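Local coordinates for protein Non-heme chloroperoxidase CPO-A1 (Streptomyces aureofaciens, PDB 1A8Q) that acts as a cofactor-free haloperoxidase of the alpha/beta hydrolase family that brominates as well as chlorinates, and may chlorinate in 7-chlorotetracycline biosynthesis, at residues 146-151 with 187-192; 158-163 with 175-180; 203-208 with 236-241. All blocks are in the same frame, centred on the assembly; numbering follows the deposited sequence.

In the fold
All three contacts belong to the alpha/beta hydrolase fold and are partly buried. Interactions 1 and 2 share helix 137-162, which pairs with helix 189-201 in the first and helix 174-184 in the second; their centres lie 16 Å apart among the helices inserted between strands 112-118 and 215-220. Interaction 2 has four buried residues and none exposed: it is aromatic, one phenylalanine lying against the catalytic histidine, with a salt bridge at its rim. Interaction 1 is aliphatic, includes exposed Leu-148 and Ile-189, and adds a water bound by an arginine but only weakly linked to the other segment. Interaction 3, centred about 31 Å and 30 Å from the centres of interactions 1 and 2, is apolar across its segments, with buried Leu-208 and Ile-239 beside an exposed proline.

Interaction 1: 146-151 with 187-192; sequences GVLTER and QTIEGG
Val-147 and Ile-189 form the middle of a small aliphatic helix-helix contact, partly open at its rim, in the helical insertion of the alpha/beta hydrolase fold. The two side chains slide past each other in opposite directions, with Val-147 CG1 3.9 Å from Ile-189 CG1. That branch of the valine stands anti to its backbone N (chi1 172°), which carries it to the isoleucine. Ile-189 CD1 continues to Val-147 O (4.1 Å) and to Leu-148 CD2 (4.2 Å), the leucine crossing the isoleucine at about a right angle. The nearest CA pair is that of Val-147 and Gly-192, 6.6 Å apart.

A looser, polar link lies beyond the isoleucine. Arg-151, extended from CG to NE, brings its NH1 to 3.9 Å from Gln-187 O, obliquely and without a direct hydrogen bond. A water lies in the guanidinium plane at its edge and accepts from Arg-151 NH1 at 2.8 Å; its second link, to Gln-187 O at 3.4 Å, is weak. The start of helix 189-201 is fixed by Thr-188, the N-cap residue, whose OG1 takes the N-H of Gly-191 at 2.9 Å and also bonds with Tyr-67 OH.

Helix 137-162 thus lies against the first turn of helix 189-201. Val-193, one residue further along the latter, touches both Val-147 and Leu-148, while Trp-155 of the former packs on Val-147 and Gln-187, and the Gly-192 carbonyl bonds with Trp-28 NE1.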
loop_
_atom_site.group_PDB
_atom_site.type_symbol
_atom_site.label_atom_id
_atom_site.label_comp_id
_atom_site.label_asym_id
_atom_site.label_seq_id
_atom_site.Cartn_x
_atom_site.Cartn_y
_atom_site.Cartn_z
ATOM N N GLY A 146 5.524 19.937 -3.364
ATOM C CA GLY A 146 4.397 19.940 -4.307
ATOM C C GLY A 146 3.107 19.990 -3.533
ATOM O O GLY A 146 2.175 20.720 -3.974
ATOM N N VAL A 147 2.969 19.172 -2.483
ATOM C CA VAL A 147 1.722 19.162 -1.712
ATOM C C VAL A 147 1.485 20.535 -1.075
ATOM O O VAL A 147 0.351 21.009 -0.992
ATOM C CB VAL A 147 1.785 18.097 -0.607
ATOM C CG1 VAL A 147 0.607 18.158 0.349
ATOM C CG2 VAL A 147 1.902 16.700 -1.253
ATOM N N LEU A 148 2.563 21.154 -0.575
ATOM C CA LEU A 148 2.382 22.467 0.080
ATOM C C LEU A 148 2.212 23.610 -0.873
ATOM O O LEU A 148 1.637 24.652 -0.419
ATOM C CB LEU A 148 3.606 22.744 0.990
ATOM C CG LEU A 148 3.625 21.819 2.221
ATOM C CD1 LEU A 148 4.970 21.929 2.928
ATOM C CD2 LEU A 148 2.478 22.081 3.181
ATOM N N THR A 149 2.639 23.526 -2.107
ATOM C CA THR A 149 2.494 24.617 -3.069
ATOM C C THR A 149 1.068 24.698 -3.594
ATOM O O THR A 149 0.436 25.764 -3.507
ATOM C CB THR A 149 3.444 24.402 -4.247
ATOM O OG1 THR A 149 4.795 24.477 -3.738
ATOM C CG2 THR A 149 3.260 25.444 -5.336
ATOM N N GLU A 150 0.572 23.576 -4.076
ATOM C CA GLU A 150 -0.852 23.572 -4.559
ATOM C C GLU A 150 -1.173 22.070 -4.727
ATOM O O GLU A 150 -0.871 21.507 -5.785
ATOM C CB GLU A 150 -0.985 24.345 -5.845
ATOM C CG GLU A 150 -2.437 24.879 -6.028
ATOM C CD GLU A 150 -3.423 23.721 -6.238
ATOM O OE1 GLU A 150 -3.547 23.302 -7.380
ATOM O OE2 GLU A 150 -4.001 23.255 -5.243
ATOM N N ARG A 151 -1.736 21.481 -3.694
ATOM C CA ARG A 151 -1.964 20.010 -3.748
ATOM C C ARG A 151 -2.840 19.520 -4.877
ATOM O O ARG A 151 -2.637 18.388 -5.321
ATOM C CB ARG A 151 -2.498 19.609 -2.364
ATOM C CG ARG A 151 -3.899 20.071 -1.987
ATOM C CD ARG A 151 -4.340 19.708 -0.561
ATOM N NE ARG A 151 -5.670 20.303 -0.278
ATOM C CZ ARG A 151 -6.844 19.683 -0.271
ATOM N NH1 ARG A 151 -6.950 18.371 -0.471
ATOM N NH2 ARG A 151 -8.009 20.311 -0.035
ATOM N N GLN A 187 -7.555 13.396 1.197
ATOM C CA GLN A 187 -6.509 13.249 2.233
ATOM C C GLN A 187 -6.222 14.604 2.924
ATOM O O GLN A 187 -6.162 15.598 2.205
ATOM C CB GLN A 187 -5.262 12.797 1.505
ATOM C CG GLN A 187 -4.046 12.549 2.423
ATOM C CD GLN A 187 -2.769 12.363 1.637
ATOM O OE1 GLN A 187 -2.018 11.336 1.799
ATOM N NE2 GLN A 187 -2.415 13.306 0.817
ATOM N N THR A 188 -5.931 14.556 4.219
ATOM C CA THR A 188 -5.575 15.847 4.853
ATOM C C THR A 188 -4.271 16.336 4.276
ATOM O O THR A 188 -3.361 15.592 3.862
ATOM C CB THR A 188 -5.409 15.724 6.370
ATOM O OG1 THR A 188 -4.327 14.798 6.598
ATOM C CG2 THR A 188 -6.682 15.207 7.016
ATOM N N ILE A 189 -4.029 17.672 4.347
ATOM C CA ILE A 189 -2.750 18.175 3.820
ATOM C C ILE A 189 -1.589 17.732 4.714
ATOM O O ILE A 189 -0.541 17.395 4.160
ATOM C CB ILE A 189 -2.768 19.727 3.706
ATOM C CG1 ILE A 189 -1.564 20.175 2.868
ATOM C CG2 ILE A 189 -2.870 20.324 5.108
ATOM C CD1 ILE A 189 -1.619 21.670 2.486
ATOM N N GLU A 190 -1.827 17.538 6.006
ATOM C CA GLU A 190 -0.761 17.129 6.932
ATOM C C GLU A 190 -0.444 15.658 6.672
ATOM O O GLU A 190 0.731 15.291 6.706
ATOM C CB GLU A 190 -1.228 17.347 8.363
ATOM C CG GLU A 190 -0.171 17.014 9.432
ATOM C CD GLU A 190 1.084 17.824 9.384
ATOM O OE1 GLU A 190 1.302 18.701 8.513
ATOM O OE2 GLU A 190 1.983 17.504 10.219
ATOM N N GLY A 191 -1.465 14.863 6.374
ATOM C CA GLY A 191 -1.155 13.442 6.045
ATOM C C GLY A 191 -0.389 13.379 4.729
ATOM O O GLY A 191 0.509 12.520 4.536
ATOM N N GLY A 192 -0.703 14.261 3.791
ATOM C CA GLY A 192 -0.012 14.367 2.518
ATOM C C GLY A 192 1.498 14.515 2.728
ATOM O O GLY A 192 2.314 13.713 2.243
HETATM O O HOH W 1 -5.122 16.373 -0.978
#

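Interaction 2: 158-163 with 175-180; sequences TAEGFF and GNKDAF
The ring of Phe-162, in the lid-like helical insertion of the alpha/beta hydrolase fold, takes the edge of Phe-180 on one face: CE1 of Phe-180 stands 3.4 Å above the plane, over the ring centre. This is an edge-to-face pair, with centroids 4.7 Å apart and planes inclined at 56°, well short of a perpendicular T. The ring of Phe-163 is sandwiched, with Asn-176 CB over one face, offset toward the rim in a CH-pi contact, and Phe-162 CD1 over the centre of the opposite face. At its edge, near the plane, lies Phe-180 CB. Phe-180 in turn receives Ala-159 CA over one face, also offset toward the rim.

The rings make up much of the interface between two helices, where helix 158-162 and helix 175-180 run at 119° to each other with axes 9.7 Å apart at closest. Ala-159 faces the partner helix, its CB packing 3.8 Å from Phe-180 CD2 and 4.1 Å from Lys-177 CB. Phe-180 projects CG anti to its backbone N (chi1 180°) toward the other helix, and Thr-158 CG2 meets the tip of its ring at CZ.

The aromatic cluster borders the active site: Phe-162 also makes an edge-to-face contact with the catalytic His-252. Asn-176 ND2 bonds with Met-256 O, four residues after His-252 in the chain.

At the rim of the interface a salt bridge closes the contact. The Lys-177 chain, extended beyond CG, crosses the bent chain of Glu-160; its NZ meets the syn lone pair of Glu-160 OE2 at 2.9 Å and reaches OE1 only weakly, at 3.3 Å.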
loop_
_atom_site.group_PDB
_atom_site.type_symbol
_atom_site.label_atom_id
_atom_site.label_comp_id
_atom_site.label_asym_id
_atom_site.label_seq_id
_atom_site.Cartn_x
_atom_site.Cartn_y
_atom_site.Cartn_z
ATOM N N THR A 158 1.292 14.372 -10.486
ATOM C CA THR A 158 1.846 13.132 -9.932
ATOM C C THR A 158 1.223 11.891 -10.549
ATOM O O THR A 158 1.928 10.861 -10.603
ATOM C CB THR A 158 1.595 13.148 -8.417
ATOM O OG1 THR A 158 2.329 14.305 -7.930
ATOM C CG2 THR A 158 2.137 11.905 -7.720
ATOM N N ALA A 159 -0.030 12.001 -10.989
ATOM C CA ALA A 159 -0.649 10.787 -11.600
ATOM C C ALA A 159 0.132 10.303 -12.800
ATOM O O ALA A 159 0.132 9.076 -13.061
ATOM C CB ALA A 159 -2.085 11.122 -11.986
ATOM N N GLU A 160 0.798 11.162 -13.557
ATOM C CA GLU A 160 1.578 10.759 -14.717
ATOM C C GLU A 160 2.689 9.768 -14.337
ATOM O O GLU A 160 2.750 8.701 -14.929
ATOM C CB GLU A 160 2.235 11.962 -15.407
ATOM C CG GLU A 160 1.215 13.003 -15.880
ATOM C CD GLU A 160 0.314 12.459 -16.985
ATOM O OE1 GLU A 160 0.799 11.730 -17.877
ATOM O OE2 GLU A 160 -0.900 12.762 -16.984
ATOM N N GLY A 161 3.467 10.110 -13.321
ATOM C CA GLY A 161 4.517 9.181 -12.881
ATOM C C GLY A 161 3.932 7.941 -12.215
ATOM O O GLY A 161 4.498 6.838 -12.312
ATOM N N PHE A 162 2.861 8.114 -11.432
ATOM C CA PHE A 162 2.301 7.001 -10.671
ATOM C C PHE A 162 1.904 5.864 -11.618
ATOM O O PHE A 162 2.061 4.692 -11.290
ATOM C CB PHE A 162 1.077 7.521 -9.916
ATOM C CG PHE A 162 0.534 6.640 -8.835
ATOM C CD1 PHE A 162 -0.428 5.696 -9.135
ATOM C CD2 PHE A 162 0.943 6.843 -7.526
ATOM C CE1 PHE A 162 -0.957 4.892 -8.115
ATOM C CE2 PHE A 162 0.391 6.080 -6.510
ATOM C CZ PHE A 162 -0.530 5.117 -6.846
ATOM N N PHE A 163 1.370 6.194 -12.787
ATOM C CA PHE A 163 0.900 5.187 -13.738
ATOM C C PHE A 163 1.848 5.012 -14.909
ATOM O O PHE A 163 1.494 4.265 -15.841
ATOM C CB PHE A 163 -0.464 5.641 -14.340
ATOM C CG PHE A 163 -1.584 5.652 -13.343
ATOM C CD1 PHE A 163 -2.032 4.519 -12.718
ATOM C CD2 PHE A 163 -2.193 6.874 -13.006
ATOM C CE1 PHE A 163 -3.056 4.514 -11.788
ATOM C CE2 PHE A 163 -3.228 6.886 -12.085
ATOM C CZ PHE A 163 -3.665 5.727 -11.475
ATOM N N GLY A 175 -9.566 8.649 -17.181
ATOM C CA GLY A 175 -10.309 8.282 -15.978
ATOM C C GLY A 175 -9.419 7.846 -14.834
ATOM O O GLY A 175 -9.727 8.082 -13.666
ATOM N N ASN A 176 -8.358 7.055 -15.078
ATOM C CA ASN A 176 -7.479 6.603 -14.004
ATOM C C ASN A 176 -6.875 7.854 -13.305
ATOM O O ASN A 176 -6.784 7.832 -12.074
ATOM C CB ASN A 176 -6.285 5.803 -14.598
ATOM C CG ASN A 176 -6.553 4.332 -14.867
ATOM O OD1 ASN A 176 -6.216 3.834 -15.937
ATOM N ND2 ASN A 176 -7.129 3.581 -13.929
ATOM N N LYS A 177 -6.450 8.775 -14.115
ATOM C CA LYS A 177 -5.808 9.990 -13.565
ATOM C C LYS A 177 -6.815 10.823 -12.781
ATOM O O LYS A 177 -6.495 11.370 -11.710
ATOM C CB LYS A 177 -5.174 10.816 -14.672
ATOM C CG LYS A 177 -4.139 10.120 -15.541
ATOM C CD LYS A 177 -3.754 10.991 -16.760
ATOM C CE LYS A 177 -2.894 10.128 -17.694
ATOM N NZ LYS A 177 -2.269 10.960 -18.778
ATOM N N ASP A 178 -8.037 10.929 -13.329
ATOM C CA ASP A 178 -9.062 11.678 -12.622
ATOM C C ASP A 178 -9.449 11.006 -11.318
ATOM O O ASP A 178 -9.714 11.648 -10.307
ATOM C CB ASP A 178 -10.320 11.870 -13.491
ATOM C CG ASP A 178 -10.073 12.804 -14.666
ATOM O OD1 ASP A 178 -9.106 13.568 -14.755
ATOM O OD2 ASP A 178 -10.841 12.686 -15.645
ATOM N N ALA A 179 -9.490 9.660 -11.304
ATOM C CA ALA A 179 -9.824 8.965 -10.053
ATOM C C ALA A 179 -8.731 9.095 -8.976
ATOM O O ALA A 179 -9.028 9.130 -7.774
ATOM C CB ALA A 179 -10.093 7.497 -10.350
ATOM N N PHE A 180 -7.475 9.115 -9.437
ATOM C CA PHE A 180 -6.333 9.353 -8.548
ATOM C C PHE A 180 -6.541 10.700 -7.830
ATOM O O PHE A 180 -6.444 10.751 -6.597
ATOM C CB PHE A 180 -5.046 9.359 -9.400
ATOM C CG PHE A 180 -3.788 9.601 -8.582
ATOM C CD1 PHE A 180 -3.096 8.531 -8.040
ATOM C CD2 PHE A 180 -3.298 10.887 -8.443
ATOM C CE1 PHE A 180 -1.931 8.783 -7.318
ATOM C CE2 PHE A 180 -2.126 11.125 -7.723
ATOM C CZ PHE A 180 -1.450 10.056 -7.167
#

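Interaction 3: 203-208 with 236-241; sequences DFTEDL and AQIIPN
Leu-208, Ile-238 and Ile-239 all place the first atom of their main branch anti to the carbonyl carbon: CG in the leucine, CG1 in Ile-238 (chi1 -59°) and Ile-239 (chi1 -67°). CG2 of each isoleucine then stands anti to the backbone N, yet the two residues offer different branches to the leucine. Ile-238 CG2 meets Leu-208 CB at 3.8 Å, whereas Ile-239 brings CG1 to the same CB at 3.9 Å. Leu-208 crosses Ile-239, and its CD2 packs 3.9 Å from Ile-239 CD1.

Two further contacts extend this apolar patch. The longer branch of Ile-238 ends beside Thr-205, where Ile-238 CD1 lies 4.1 Å from Thr-205 CG2, with the two side chains at about a right angle. Pro-240 CD lies 3.8 Å from Leu-208 O. No hydrogen bond passes between the segments; the contact across them is van der Waals packing.

The polar bonds lie within 203-208, at the start of helix 205-208. Asp-203 forms an Asx turn: its OD1 accepts the backbone N-H of Thr-205 at 2.8 Å and nearly straight (165°), and it takes the Thr-205 hydroxyl at 2.7 Å on its syn lone pair. One carboxylate oxygen thus accepts from both the backbone N and the hydroxyl of Thr-205. With OG1 held there, CG2 falls anti to the backbone N, where it meets Ile-238. Thr-205 and Ile-238 both touch Pro-123 as well, and Asp-207 forms a salt bridge with Arg-102 of helix 96-107.

Helix 232-238 is the crossover between the parallel neighbouring strands 215-220 and 243-247. The contact therefore packs the end of a beta-alpha-beta connection against the short helix that precedes its first strand, in the C-terminal part of the alpha/beta hydrolase fold.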
loop_
_atom_site.group_PDB
_atom_site.type_symbol
_atom_site.label_atom_id
_atom_site.label_comp_id
_atom_site.label_asym_id
_atom_site.label_seq_id
_atom_site.Cartn_x
_atom_site.Cartn_y
_atom_site.Cartn_z
ATOM N N ASP A 203 13.078 2.496 8.060
ATOM C CA ASP A 203 13.697 1.230 7.596
ATOM C C ASP A 203 12.955 0.069 8.206
ATOM O O ASP A 203 12.826 -0.066 9.443
ATOM C CB ASP A 203 15.177 1.291 8.030
ATOM C CG ASP A 203 15.991 0.099 7.626
ATOM O OD1 ASP A 203 15.422 -0.949 7.284
ATOM O OD2 ASP A 203 17.244 0.163 7.612
ATOM N N PHE A 204 12.457 -0.856 7.364
ATOM C CA PHE A 204 11.694 -1.989 7.882
ATOM C C PHE A 204 12.492 -3.287 7.798
ATOM O O PHE A 204 11.918 -4.355 7.997
ATOM C CB PHE A 204 10.425 -2.233 6.996
ATOM C CG PHE A 204 9.537 -0.993 7.005
ATOM C CD1 PHE A 204 8.654 -0.782 8.038
ATOM C CD2 PHE A 204 9.681 -0.075 5.989
ATOM C CE1 PHE A 204 7.861 0.374 8.054
ATOM C CE2 PHE A 204 8.897 1.101 5.999
ATOM C CZ PHE A 204 7.998 1.279 7.031
ATOM N N THR A 205 13.809 -3.180 7.607
ATOM C CA THR A 205 14.573 -4.444 7.495
ATOM C C THR A 205 14.349 -5.367 8.673
ATOM O O THR A 205 14.118 -6.568 8.437
ATOM C CB THR A 205 16.071 -4.097 7.363
ATOM O OG1 THR A 205 16.289 -3.261 6.236
ATOM C CG2 THR A 205 16.900 -5.370 7.145
ATOM N N GLU A 206 14.418 -4.894 9.912
ATOM C CA GLU A 206 14.243 -5.777 11.068
ATOM C C GLU A 206 12.847 -6.339 11.253
ATOM O O GLU A 206 12.675 -7.456 11.762
ATOM C CB GLU A 206 14.776 -5.114 12.334
ATOM C CG GLU A 206 16.276 -4.808 12.205
ATOM C CD GLU A 206 17.121 -6.054 11.976
ATOM O OE1 GLU A 206 16.990 -6.998 12.790
ATOM O OE2 GLU A 206 17.876 -6.136 10.986
ATOM N N ASP A 207 11.823 -5.602 10.785
ATOM C CA ASP A 207 10.480 -6.155 10.800
ATOM C C ASP A 207 10.326 -7.303 9.791
ATOM O O ASP A 207 9.630 -8.284 10.099
ATOM C CB ASP A 207 9.454 -5.063 10.413
ATOM C CG ASP A 207 9.284 -3.985 11.465
ATOM O OD1 ASP A 207 9.348 -4.248 12.687
ATOM O OD2 ASP A 207 9.065 -2.837 11.046
ATOM N N LEU A 208 10.929 -7.177 8.639
ATOM C CA LEU A 208 10.848 -8.180 7.573
ATOM C C LEU A 208 11.446 -9.524 8.038
ATOM O O LEU A 208 10.944 -10.561 7.643
ATOM C CB LEU A 208 11.543 -7.789 6.286
ATOM C CG LEU A 208 11.056 -6.511 5.549
ATOM C CD1 LEU A 208 11.896 -6.232 4.328
ATOM C CD2 LEU A 208 9.582 -6.702 5.172
ATOM N N ALA A 236 12.289 -9.501 -1.010
ATOM C CA ALA A 236 12.072 -10.908 -1.418
ATOM C C ALA A 236 13.256 -11.765 -0.939
ATOM O O ALA A 236 13.059 -12.948 -0.667
ATOM C CB ALA A 236 11.932 -11.006 -2.920
ATOM N N GLN A 237 14.401 -11.136 -0.785
ATOM C CA GLN A 237 15.566 -11.869 -0.253
ATOM C C GLN A 237 15.604 -11.920 1.253
ATOM O O GLN A 237 16.177 -12.870 1.838
ATOM C CB GLN A 237 16.840 -11.221 -0.793
ATOM C CG GLN A 237 17.077 -11.343 -2.272
ATOM C CD GLN A 237 17.262 -12.743 -2.831
ATOM O OE1 GLN A 237 17.497 -13.724 -2.113
ATOM N NE2 GLN A 237 17.158 -12.865 -4.161
ATOM N N ILE A 238 15.066 -10.938 1.959
ATOM C CA ILE A 238 15.098 -10.873 3.414
ATOM C C ILE A 238 13.995 -11.648 4.081
ATOM O O ILE A 238 14.149 -12.235 5.174
ATOM C CB ILE A 238 15.015 -9.407 3.907
ATOM C CG1 ILE A 238 16.197 -8.629 3.323
ATOM C CG2 ILE A 238 14.946 -9.333 5.428
ATOM C CD1 ILE A 238 16.124 -7.138 3.564
ATOM N N ILE A 239 12.761 -11.526 3.548
ATOM C CA ILE A 239 11.642 -12.245 4.143
ATOM C C ILE A 239 11.840 -13.744 3.945
ATOM O O ILE A 239 12.009 -14.174 2.813
ATOM C CB ILE A 239 10.334 -11.821 3.416
ATOM C CG1 ILE A 239 10.075 -10.339 3.737
ATOM C CG2 ILE A 239 9.188 -12.711 3.879
ATOM C CD1 ILE A 239 8.982 -9.779 2.810
ATOM N N PRO A 240 11.819 -14.540 5.002
ATOM C CA PRO A 240 12.037 -15.971 4.859
ATOM C C PRO A 240 11.017 -16.604 3.928
ATOM O O PRO A 240 9.830 -16.287 4.077
ATOM C CB PRO A 240 11.864 -16.490 6.277
ATOM C CG PRO A 240 12.182 -15.333 7.167
ATOM C CD PRO A 240 11.644 -14.123 6.409
ATOM N N ASN A 241 11.407 -17.426 2.983
ATOM C CA ASN A 241 10.527 -18.124 2.067
ATOM C C ASN A 241 9.672 -17.288 1.115
ATOM O O ASN A 241 8.829 -17.833 0.408
ATOM C CB ASN A 241 9.583 -19.061 2.867
ATOM C CG ASN A 241 10.368 -20.130 3.628
ATOM O OD1 ASN A 241 11.319 -20.678 3.084
ATOM N ND2 ASN A 241 10.017 -20.333 4.878
#